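PDB 2PBE: aminoglycoside 6-adenylyltransferase from Bacillus subtilis, which adenylates streptomycin and streptidine at O-6, using ATP or GTP, and so gives the bacterium resistance to streptomycin. Local coordinates for residues M10-D15 and E65-R70; Y206-G211 and K215-Y220; S222-E227 and F252-K257. All coordinates share one frame; numbering follows the deposited sequence.

In the fold
Contacts 1 and 2 are both buried and differ in what they join: contact 1 closes a loop over helix 6-19 with aromatic and aliphatic carbon alone, whereas contact 2 lies close to the centre of the chain and mixes stacking with a backbone bond and a bridging water. Helix 6-19 carries one side of contact 1 and also packs against contact 2, through salt bridges from Asp11 and Asp15 to Arg219 and through Leu14 on Tyr220. Contact 3, about 15 Å from contact 2 between centres, is partly exposed; there lysines, glutamates, a phenol and water take the place of ring-on-ring contact between the segments. Lys218 and Trp226 connect it with contact 2.

Contact 1 of 3, residues M10-D15 and E65-R70; sequences MDIFLD and EIFGKR
Next to Phe67, whose ring meets Ile12 and Phe13 across the contact, the loop is braced by a salt bridge, Lys69 NZ to Glu65 OE1 at 2.8 Å. The lysine approaches the carboxylate on its anti side, 27° out of the plane, and so ties the 3-10 turn to the segment that follows it.

In the nucleotidyltransferase fold of this family a mixed sheet carries helices on its faces, and here helix 6-19 and the loop before strand 70-74 meet beside it. Phe13 rests on Ile47 of strand 45-51, while Phe67 touches Tyr49 of that strand and Phe96 of strand 90-96. Arg4 NH2 binds the Phe67 carbonyl O.

The contact itself is made by carbon alone. Ile12 CG2 comes to Phe67 CD1 at 3.5 Å, arriving at the rim of the ring and close to its plane, with CE1 a little farther off. The branch reaches the ring because CG2 stands anti to the backbone N, leaving CG1 (chi1 -61°) beside that nitrogen. Phe13 completes the grip: its CD1 lies 3.8 Å from Phe67 CE1, and the two rings form an offset edge-to-face pair with centroids 5.7 Å apart and planes at 74°, the edge of Phe13 directed toward the face of Phe67. On the opposite face of Phe67, Ile66 CG2 sits 3.7 Å above the ring centre, so the ring is held between its own chain neighbour and the helix. Phe16, one turn farther along the helix, adds a second edge-to-face partner for Phe67.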
loop_
_atom_site.group_PDB
_atom_site.type_symbol
_atom_site.label_atom_id
_atom_site.label_comp_id
_atom_site.label_asym_id
_atom_site.label_seq_id
_atom_site.Cartn_x
_atom_site.Cartn_y
_atom_site.Cartn_z
HETATM N N MSE A 10 12.403 2.344 2.740
HETATM C CA MSE A 10 10.993 2.568 2.996
HETATM C C MSE A 10 10.356 1.371 3.654
HETATM O O MSE A 10 9.499 1.527 4.524
HETATM C CB MSE A 10 10.234 2.882 1.712
HETATM C CG MSE A 10 10.531 4.252 1.133
HETATM SE SE MSE A 10 10.446 5.695 2.451
HETATM C CE MSE A 10 8.811 5.220 3.374
ATOM N N ASP A 11 10.765 0.179 3.227
ATOM C CA ASP A 11 10.227 -1.046 3.805
ATOM C C ASP A 11 10.469 -1.017 5.308
ATOM O O ASP A 11 9.544 -1.185 6.094
ATOM C CB ASP A 11 10.910 -2.295 3.215
ATOM C CG ASP A 11 10.518 -2.558 1.770
ATOM O OD1 ASP A 11 9.316 -2.400 1.439
ATOM O OD2 ASP A 11 11.408 -2.937 0.971
ATOM N N ILE A 12 11.713 -0.789 5.702
ATOM C CA ILE A 12 12.073 -0.752 7.105
ATOM C C ILE A 12 11.193 0.203 7.915
ATOM O O ILE A 12 10.639 -0.182 8.940
ATOM C CB ILE A 12 13.557 -0.359 7.232
ATOM C CG1 ILE A 12 14.411 -1.413 6.527
ATOM C CG2 ILE A 12 13.957 -0.245 8.682
ATOM C CD1 ILE A 12 15.877 -1.079 6.421
ATOM N N PHE A 13 11.054 1.436 7.454
ATOM C CA PHE A 13 10.258 2.407 8.183
ATOM C C PHE A 13 8.782 2.035 8.262
ATOM O O PHE A 13 8.146 2.178 9.309
ATOM C CB PHE A 13 10.374 3.789 7.544
ATOM C CG PHE A 13 11.784 4.288 7.371
ATOM C CD1 PHE A 13 12.810 3.932 8.274
ATOM C CD2 PHE A 13 12.082 5.179 6.320
ATOM C CE1 PHE A 13 14.125 4.461 8.126
ATOM C CE2 PHE A 13 13.384 5.723 6.151
ATOM C CZ PHE A 13 14.411 5.364 7.055
ATOM N N LEU A 14 8.244 1.569 7.144
ATOM C CA LEU A 14 6.844 1.181 7.084
ATOM C C LEU A 14 6.624 -0.052 7.960
ATOM O O LEU A 14 5.670 -0.132 8.741
ATOM C CB LEU A 14 6.483 0.873 5.627
ATOM C CG LEU A 14 5.060 0.779 5.079
ATOM C CD1 LEU A 14 4.423 -0.534 5.470
ATOM C CD2 LEU A 14 4.255 1.981 5.574
ATOM N N ASP A 15 7.537 -1.007 7.836
ATOM C CA ASP A 15 7.452 -2.246 8.593
ATOM C C ASP A 15 7.533 -1.983 10.090
ATOM O O ASP A 15 6.826 -2.603 10.891
ATOM C CB ASP A 15 8.579 -3.181 8.181
ATOM C CG ASP A 15 8.314 -4.602 8.580
ATOM O OD1 ASP A 15 7.378 -5.196 7.996
ATOM O OD2 ASP A 15 9.032 -5.119 9.471
ATOM N N GLU A 65 18.323 0.877 16.907
ATOM C CA GLU A 65 19.303 -0.058 16.363
ATOM C C GLU A 65 18.724 -0.863 15.217
ATOM O O GLU A 65 19.472 -1.383 14.374
ATOM C CB GLU A 65 19.780 -1.000 17.483
ATOM C CG GLU A 65 21.263 -1.347 17.455
ATOM C CD GLU A 65 22.158 -0.131 17.653
ATOM O OE1 GLU A 65 22.711 0.377 16.647
ATOM O OE2 GLU A 65 22.302 0.314 18.813
ATOM N N ILE A 66 17.396 -0.942 15.175
ATOM C CA ILE A 66 16.700 -1.697 14.142
ATOM C C ILE A 66 16.900 -1.127 12.740
ATOM O O ILE A 66 16.835 -1.857 11.745
ATOM C CB ILE A 66 15.187 -1.780 14.447
ATOM C CG1 ILE A 66 14.537 -2.837 13.546
ATOM C CG2 ILE A 66 14.540 -0.400 14.257
ATOM C CD1 ILE A 66 13.081 -3.095 13.837
ATOM N N PHE A 67 17.150 0.174 12.665
ATOM C CA PHE A 67 17.327 0.806 11.368
ATOM C C PHE A 67 18.718 0.603 10.799
ATOM O O PHE A 67 18.978 0.956 9.647
ATOM C CB PHE A 67 17.018 2.291 11.473
ATOM C CG PHE A 67 15.635 2.592 11.969
ATOM C CD1 PHE A 67 14.513 2.066 11.311
ATOM C CD2 PHE A 67 15.442 3.412 13.082
ATOM C CE1 PHE A 67 13.188 2.359 11.757
ATOM C CE2 PHE A 67 14.131 3.717 13.546
ATOM C CZ PHE A 67 13.000 3.191 12.877
ATOM N N GLY A 68 19.621 0.049 11.607
ATOM C CA GLY A 68 20.961 -0.194 11.109
ATOM C C GLY A 68 22.104 0.591 11.714
ATOM O O GLY A 68 21.913 1.557 12.437
ATOM N N LYS A 69 23.323 0.154 11.422
ATOM C CA LYS A 69 24.506 0.816 11.941
ATOM C C LYS A 69 24.629 2.205 11.356
ATOM O O LYS A 69 24.450 2.414 10.153
ATOM C CB LYS A 69 25.754 -0.019 11.634
ATOM C CG LYS A 69 26.166 -1.052 12.708
ATOM C CD LYS A 69 25.001 -1.868 13.272
ATOM C CE LYS A 69 24.435 -1.268 14.574
ATOM N NZ LYS A 69 23.031 -1.726 14.778
ATOM N N ARG A 70 24.923 3.161 12.234
ATOM C CA ARG A 70 25.055 4.548 11.822
ATOM C C ARG A 70 26.414 5.156 12.101
ATOM O O ARG A 70 27.158 4.685 12.969
ATOM C CB ARG A 70 23.973 5.395 12.495
ATOM C CG ARG A 70 23.732 5.079 13.951
ATOM C CD ARG A 70 22.601 5.914 14.534
ATOM N NE ARG A 70 21.929 5.204 15.615
ATOM C CZ ARG A 70 22.467 4.939 16.793
ATOM N NH1 ARG A 70 23.703 5.325 17.074
ATOM N NH2 ARG A 70 21.772 4.270 17.695
#

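Contact 2 of 3, residues Y206-G211 and K215-Y220; sequences YSFSMG and KFMKRY
Phe208 and Tyr220 lie face to face, their ring centroids 3.9 Å apart and their planes inclined by only 18°, and this stack is the densely packed part of the contact. The two side chains run past each other in opposite directions, so that Tyr220 CE1 is placed over the centre of the Phe208 ring while Phe208 CD1 approaches Tyr220 CZ at 3.4 Å, nearer the rim. The Phe208 ring owes its place to CG lying between the backbone N and the carbonyl carbon (chi1 56°). Two selenomethionines extend the same apolar layer: the CE of Met210 meets CG of Met217 at 3.4 Å, and the Met217 selenium lies near the edge of the Phe208 ring. Leu193 of helix 177-204 touches both Met210 and Met217.

Strand 207-209 runs antiparallel between strands 125-128 and 145-146 of the sheet, and the chain leaves it through an ST turn, in which Gly211 N donates to Ser209 OG at 3.1 Å. It then folds back on itself, the return being fixed by Phe216 N donating to Met210 O at 2.8 Å, nearly straight at the hydrogen. Gly211, with no side chain, lets Phe216 CD2 come up to its CA.

A polar bridge runs beside the stack. One water donates to Ser209 O and accepts from Tyr220 OH, each at 2.8 Å; it links the phenol O to the carbonyl of Ser209, while the ring itself lies directly against Phe208. The looser side is at Lys215, which is partly exposed. Its CG lies 3.9 Å from Gly211 CA and also rests over a face of Phe216, and beyond this point the chain bends at chi3 and chi4.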
loop_
_atom_site.group_PDB
_atom_site.type_symbol
_atom_site.label_atom_id
_atom_site.label_comp_id
_atom_site.label_asym_id
_atom_site.label_seq_id
_atom_site.Cartn_x
_atom_site.Cartn_y
_atom_site.Cartn_z
ATOM N N TYR A 206 -7.127 -0.487 8.931
ATOM C CA TYR A 206 -6.187 0.596 8.675
ATOM C C TYR A 206 -6.394 1.166 7.279
ATOM O O TYR A 206 -7.116 0.584 6.458
ATOM C CB TYR A 206 -4.726 0.121 8.776
ATOM C CG TYR A 206 -4.300 -0.644 10.025
ATOM C CD1 TYR A 206 -4.969 -0.491 11.281
ATOM C CD2 TYR A 206 -3.140 -1.455 9.992
ATOM C CE1 TYR A 206 -4.482 -1.122 12.465
ATOM C CE2 TYR A 206 -2.650 -2.086 11.160
ATOM C CZ TYR A 206 -3.313 -1.916 12.392
ATOM O OH TYR A 206 -2.785 -2.513 13.528
ATOM N N SER A 207 -5.777 2.317 7.030
ATOM C CA SER A 207 -5.817 2.969 5.727
ATOM C C SER A 207 -4.347 3.115 5.377
ATOM O O SER A 207 -3.542 3.390 6.260
ATOM C CB SER A 207 -6.456 4.365 5.829
ATOM O OG SER A 207 -7.795 4.313 6.286
ATOM N N PHE A 208 -3.983 2.940 4.116
ATOM C CA PHE A 208 -2.581 3.062 3.756
ATOM C C PHE A 208 -2.381 3.254 2.273
ATOM O O PHE A 208 -3.338 3.261 1.504
ATOM C CB PHE A 208 -1.811 1.827 4.223
ATOM C CG PHE A 208 -2.371 0.537 3.698
ATOM C CD1 PHE A 208 -1.888 -0.019 2.500
ATOM C CD2 PHE A 208 -3.385 -0.140 4.396
ATOM C CE1 PHE A 208 -2.407 -1.259 1.994
ATOM C CE2 PHE A 208 -3.926 -1.382 3.915
ATOM C CZ PHE A 208 -3.429 -1.945 2.706
ATOM N N SER A 209 -1.130 3.429 1.873
ATOM C CA SER A 209 -0.819 3.608 0.480
ATOM C C SER A 209 -0.126 2.364 -0.049
ATOM O O SER A 209 0.492 1.619 0.709
ATOM C CB SER A 209 0.041 4.854 0.317
ATOM O OG SER A 209 0.529 5.020 -1.005
HETATM N N MSE A 210 -0.276 2.114 -1.346
HETATM C CA MSE A 210 0.346 0.951 -1.963
HETATM C C MSE A 210 1.705 1.397 -2.449
HETATM O O MSE A 210 2.582 0.582 -2.733
HETATM C CB MSE A 210 -0.516 0.437 -3.111
HETATM C CG MSE A 210 -1.887 -0.072 -2.665
HETATM SE SE MSE A 210 -3.079 -0.647 -4.125
HETATM C CE MSE A 210 -2.506 -2.450 -4.311
ATOM N N GLY A 211 1.879 2.715 -2.493
ATOM C CA GLY A 211 3.133 3.293 -2.925
ATOM C C GLY A 211 3.258 3.395 -4.428
ATOM O O GLY A 211 2.530 2.715 -5.158
ATOM N N LYS A 215 4.625 -0.548 -4.702
ATOM C CA LYS A 215 5.859 -1.006 -4.051
ATOM C C LYS A 215 5.724 -1.489 -2.601
ATOM O O LYS A 215 6.586 -2.213 -2.112
ATOM C CB LYS A 215 6.938 0.096 -4.135
ATOM C CG LYS A 215 6.553 1.431 -3.496
ATOM C CD LYS A 215 7.339 2.588 -4.112
ATOM C CE LYS A 215 8.718 2.765 -3.505
ATOM N NZ LYS A 215 8.628 3.465 -2.193
ATOM N N PHE A 216 4.651 -1.099 -1.924
ATOM C CA PHE A 216 4.451 -1.492 -0.524
ATOM C C PHE A 216 3.581 -2.721 -0.294
ATOM O O PHE A 216 3.427 -3.174 0.834
ATOM C CB PHE A 216 3.847 -0.336 0.282
ATOM C CG PHE A 216 4.664 0.913 0.279
ATOM C CD1 PHE A 216 6.052 0.872 0.519
ATOM C CD2 PHE A 216 4.042 2.155 0.065
ATOM C CE1 PHE A 216 6.828 2.060 0.547
ATOM C CE2 PHE A 216 4.795 3.370 0.088
ATOM C CZ PHE A 216 6.193 3.319 0.329
HETATM N N MSE A 217 3.022 -3.267 -1.363
HETATM C CA MSE A 217 2.139 -4.411 -1.240
HETATM C C MSE A 217 2.718 -5.698 -0.667
HETATM O O MSE A 217 1.986 -6.469 -0.023
HETATM C CB MSE A 217 1.474 -4.687 -2.592
HETATM C CG MSE A 217 0.346 -3.719 -2.904
HETATM SE SE MSE A 217 -0.932 -3.549 -1.425
HETATM C CE MSE A 217 -2.155 -5.006 -1.823
ATOM N N LYS A 218 4.010 -5.941 -0.885
ATOM C CA LYS A 218 4.639 -7.146 -0.350
ATOM C C LYS A 218 4.654 -7.021 1.167
ATOM O O LYS A 218 4.708 -8.021 1.899
ATOM C CB LYS A 218 6.070 -7.302 -0.871
ATOM C CG LYS A 218 6.575 -8.711 -0.753
ATOM C CD LYS A 218 8.020 -8.810 -1.182
ATOM C CE LYS A 218 8.442 -10.259 -1.364
ATOM N NZ LYS A 218 8.047 -11.097 -0.185
ATOM N N ARG A 219 4.606 -5.776 1.625
ATOM C CA ARG A 219 4.622 -5.482 3.050
ATOM C C ARG A 219 3.223 -5.457 3.646
ATOM O O ARG A 219 3.008 -4.870 4.695
ATOM C CB ARG A 219 5.283 -4.131 3.295
ATOM C CG ARG A 219 5.889 -3.953 4.655
ATOM C CD ARG A 219 7.321 -3.556 4.456
ATOM N NE ARG A 219 8.025 -4.516 3.605
ATOM C CZ ARG A 219 8.235 -5.801 3.903
ATOM N NH1 ARG A 219 7.806 -6.315 5.057
ATOM N NH2 ARG A 219 8.832 -6.600 3.022
ATOM N N TYR A 220 2.271 -6.083 2.979
ATOM C CA TYR A 220 0.913 -6.106 3.484
ATOM C C TYR A 220 0.310 -7.466 3.279
ATOM O O TYR A 220 -0.491 -7.920 4.080
ATOM C CB TYR A 220 0.072 -5.085 2.759
ATOM C CG TYR A 220 0.300 -3.687 3.262
ATOM C CD1 TYR A 220 -0.107 -3.306 4.570
ATOM C CD2 TYR A 220 0.960 -2.728 2.455
ATOM C CE1 TYR A 220 0.142 -1.994 5.062
ATOM C CE2 TYR A 220 1.225 -1.430 2.925
ATOM C CZ TYR A 220 0.821 -1.062 4.226
ATOM O OH TYR A 220 1.115 0.224 4.652
HETATM O O HOH W 1 1.800 2.409 3.105
#

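Contact 3 of 3, residues S222-E227 and F252-K257; sequences SNKEWE and FRKYSK
Lys224 and Lys254 meet by their amino groups, NZ to NZ at 3.9 Å, the ends of two extended chains that reach toward each other from helix 223-230 and helix 238-263. In both, CG is anti to the backbone N, and the remaining methylenes continue almost straight, which carries the charge well clear of its own helix. The opposite charge comes from Glu228, one turn on from Lys224 in helix 223-230: it takes Lys254 NZ in a salt bridge on OE2 and Tyr255 OH in a hydrogen bond on OE1, and so ties the two helices together.

Water supplies the second type of link. A single molecule donates to Glu225 OE2 at 2.9 Å and, more weakly, to Tyr255 OH at 3.5 Å, lying at the edge of the tyrosine ring.

Hydrogen bonds at the start of helix 223-230 position Glu225. Ser222, at the N-cap, forms a capping box with it: Ser222 N donates to Glu225 OE1 at 2.6 Å on the anti side of the carboxylate, and Glu225 N returns a weak bond to Ser222 OG. The capping glutamate therefore uses one oxygen for its own helix and the other for the water.

Direct packing is slight: Glu225 CG is 4.2 Å from the phenol oxygen Tyr255 OH. Ile200 of helix 177-204 touches Glu225, and Met195 and Met196 of the same helix touch Tyr255.

The chemistry implies that the two amines are tolerated side by side because Glu228 probably offsets part of their charge; the direct polar hold between the helices comes from that carboxylate, and the water adds a weak bridge.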
loop_
_atom_site.group_PDB
_atom_site.type_symbol
_atom_site.label_atom_id
_atom_site.label_comp_id
_atom_site.label_asym_id
_atom_site.label_seq_id
_atom_site.Cartn_x
_atom_site.Cartn_y
_atom_site.Cartn_z
ATOM N N SER A 222 0.373 -11.572 2.907
ATOM C CA SER A 222 1.049 -12.670 3.557
ATOM C C SER A 222 1.835 -13.343 2.431
ATOM O O SER A 222 1.757 -12.908 1.277
ATOM C CB SER A 222 0.032 -13.640 4.145
ATOM O OG SER A 222 -0.767 -14.200 3.129
ATOM N N ASN A 223 2.582 -14.391 2.747
ATOM C CA ASN A 223 3.357 -15.061 1.711
ATOM C C ASN A 223 2.444 -15.797 0.747
ATOM O O ASN A 223 2.733 -15.890 -0.457
ATOM C CB ASN A 223 4.361 -16.028 2.334
ATOM C CG ASN A 223 5.326 -15.326 3.261
ATOM O OD1 ASN A 223 5.774 -14.206 2.969
ATOM N ND2 ASN A 223 5.652 -15.971 4.388
ATOM N N LYS A 224 1.338 -16.308 1.273
ATOM C CA LYS A 224 0.397 -17.023 0.444
ATOM C C LYS A 224 -0.185 -16.055 -0.586
ATOM O O LYS A 224 -0.235 -16.363 -1.785
ATOM C CB LYS A 224 -0.720 -17.598 1.304
ATOM C CG LYS A 224 -1.674 -18.493 0.532
ATOM C CD LYS A 224 -2.958 -18.698 1.302
ATOM C CE LYS A 224 -3.938 -19.570 0.537
ATOM N NZ LYS A 224 -5.239 -19.660 1.245
ATOM N N GLU A 225 -0.596 -14.881 -0.115
ATOM C CA GLU A 225 -1.194 -13.865 -0.965
ATOM C C GLU A 225 -0.219 -13.331 -1.994
ATOM O O GLU A 225 -0.625 -12.940 -3.082
ATOM C CB GLU A 225 -1.741 -12.724 -0.108
ATOM C CG GLU A 225 -2.686 -13.213 1.000
ATOM C CD GLU A 225 -3.099 -12.119 1.979
ATOM O OE1 GLU A 225 -2.228 -11.372 2.473
ATOM O OE2 GLU A 225 -4.307 -12.021 2.279
ATOM N N TRP A 226 1.071 -13.312 -1.659
ATOM C CA TRP A 226 2.056 -12.820 -2.618
ATOM C C TRP A 226 2.322 -13.878 -3.664
ATOM O O TRP A 226 2.665 -13.572 -4.803
ATOM C CB TRP A 226 3.376 -12.459 -1.942
ATOM C CG TRP A 226 4.177 -11.480 -2.757
ATOM C CD1 TRP A 226 3.814 -10.185 -3.095
ATOM C CD2 TRP A 226 5.482 -11.682 -3.303
ATOM N NE1 TRP A 226 4.820 -9.569 -3.808
ATOM C CE2 TRP A 226 5.857 -10.453 -3.957
ATOM C CE3 TRP A 226 6.386 -12.768 -3.310
ATOM C CZ2 TRP A 226 7.105 -10.287 -4.609
ATOM C CZ3 TRP A 226 7.651 -12.602 -3.969
ATOM C CH2 TRP A 226 7.989 -11.360 -4.606
ATOM N N GLU A 227 2.196 -15.132 -3.268
ATOM C CA GLU A 227 2.409 -16.206 -4.211
ATOM C C GLU A 227 1.251 -16.226 -5.197
ATOM O O GLU A 227 1.438 -16.527 -6.374
ATOM C CB GLU A 227 2.510 -17.547 -3.490
ATOM C CG GLU A 227 3.901 -17.818 -2.941
ATOM C CD GLU A 227 4.037 -19.216 -2.396
ATOM O OE1 GLU A 227 3.275 -20.107 -2.845
ATOM O OE2 GLU A 227 4.913 -19.420 -1.526
ATOM N N PHE A 252 -9.896 -12.556 -8.288
ATOM C CA PHE A 252 -10.778 -11.414 -8.085
ATOM C C PHE A 252 -12.098 -11.841 -7.493
ATOM O O PHE A 252 -12.685 -11.109 -6.703
ATOM C CB PHE A 252 -11.057 -10.660 -9.391
ATOM C CG PHE A 252 -11.500 -9.246 -9.163
ATOM C CD1 PHE A 252 -10.574 -8.289 -8.724
ATOM C CD2 PHE A 252 -12.842 -8.864 -9.349
ATOM C CE1 PHE A 252 -10.971 -6.938 -8.464
ATOM C CE2 PHE A 252 -13.273 -7.510 -9.094
ATOM C CZ PHE A 252 -12.326 -6.547 -8.649
ATOM N N ARG A 253 -12.573 -13.016 -7.893
ATOM C CA ARG A 253 -13.836 -13.524 -7.373
ATOM C C ARG A 253 -13.628 -13.707 -5.884
ATOM O O ARG A 253 -14.386 -13.199 -5.067
ATOM C CB ARG A 253 -14.198 -14.878 -8.006
ATOM C CG ARG A 253 -14.547 -14.790 -9.479
ATOM C CD ARG A 253 -14.733 -16.172 -10.126
ATOM N NE ARG A 253 -14.906 -16.038 -11.574
ATOM C CZ ARG A 253 -14.119 -16.607 -12.489
ATOM N NH1 ARG A 253 -13.095 -17.361 -12.121
ATOM N NH2 ARG A 253 -14.360 -16.416 -13.787
ATOM N N LYS A 254 -12.569 -14.441 -5.565
ATOM C CA LYS A 254 -12.207 -14.743 -4.199
ATOM C C LYS A 254 -12.241 -13.505 -3.292
ATOM O O LYS A 254 -13.005 -13.454 -2.327
ATOM C CB LYS A 254 -10.817 -15.382 -4.174
ATOM C CG LYS A 254 -10.386 -15.850 -2.792
ATOM C CD LYS A 254 -9.138 -16.720 -2.831
ATOM C CE LYS A 254 -8.692 -17.037 -1.410
ATOM N NZ LYS A 254 -7.481 -17.882 -1.339
ATOM N N TYR A 255 -11.447 -12.490 -3.620
ATOM C CA TYR A 255 -11.395 -11.294 -2.781
ATOM C C TYR A 255 -12.576 -10.348 -2.823
ATOM O O TYR A 255 -12.876 -9.701 -1.812
ATOM C CB TYR A 255 -10.077 -10.573 -3.042
ATOM C CG TYR A 255 -8.948 -11.455 -2.556
ATOM C CD1 TYR A 255 -8.790 -11.731 -1.164
ATOM C CD2 TYR A 255 -8.113 -12.151 -3.471
ATOM C CE1 TYR A 255 -7.843 -12.696 -0.700
ATOM C CE2 TYR A 255 -7.155 -13.121 -3.018
ATOM C CZ TYR A 255 -7.032 -13.391 -1.629
ATOM O OH TYR A 255 -6.150 -14.364 -1.174
ATOM N N SER A 256 -13.244 -10.250 -3.966
ATOM C CA SER A 256 -14.407 -9.370 -4.060
ATOM C C SER A 256 -15.552 -10.039 -3.310
ATOM O O SER A 256 -16.382 -9.359 -2.708
ATOM C CB SER A 256 -14.796 -9.103 -5.516
ATOM O OG SER A 256 -15.103 -10.311 -6.183
ATOM N N LYS A 257 -15.592 -11.374 -3.347
ATOM C CA LYS A 257 -16.617 -12.120 -2.618
ATOM C C LYS A 257 -16.350 -11.938 -1.126
ATOM O O LYS A 257 -17.254 -11.665 -0.343
ATOM C CB LYS A 257 -16.576 -13.608 -2.979
ATOM C CG LYS A 257 -17.240 -13.898 -4.310
ATOM C CD LYS A 257 -17.098 -15.343 -4.752
ATOM C CE LYS A 257 -17.722 -15.538 -6.141
ATOM N NZ LYS A 257 -17.560 -16.923 -6.657
HETATM O O HOH W 2 -5.959 -14.400 2.297
#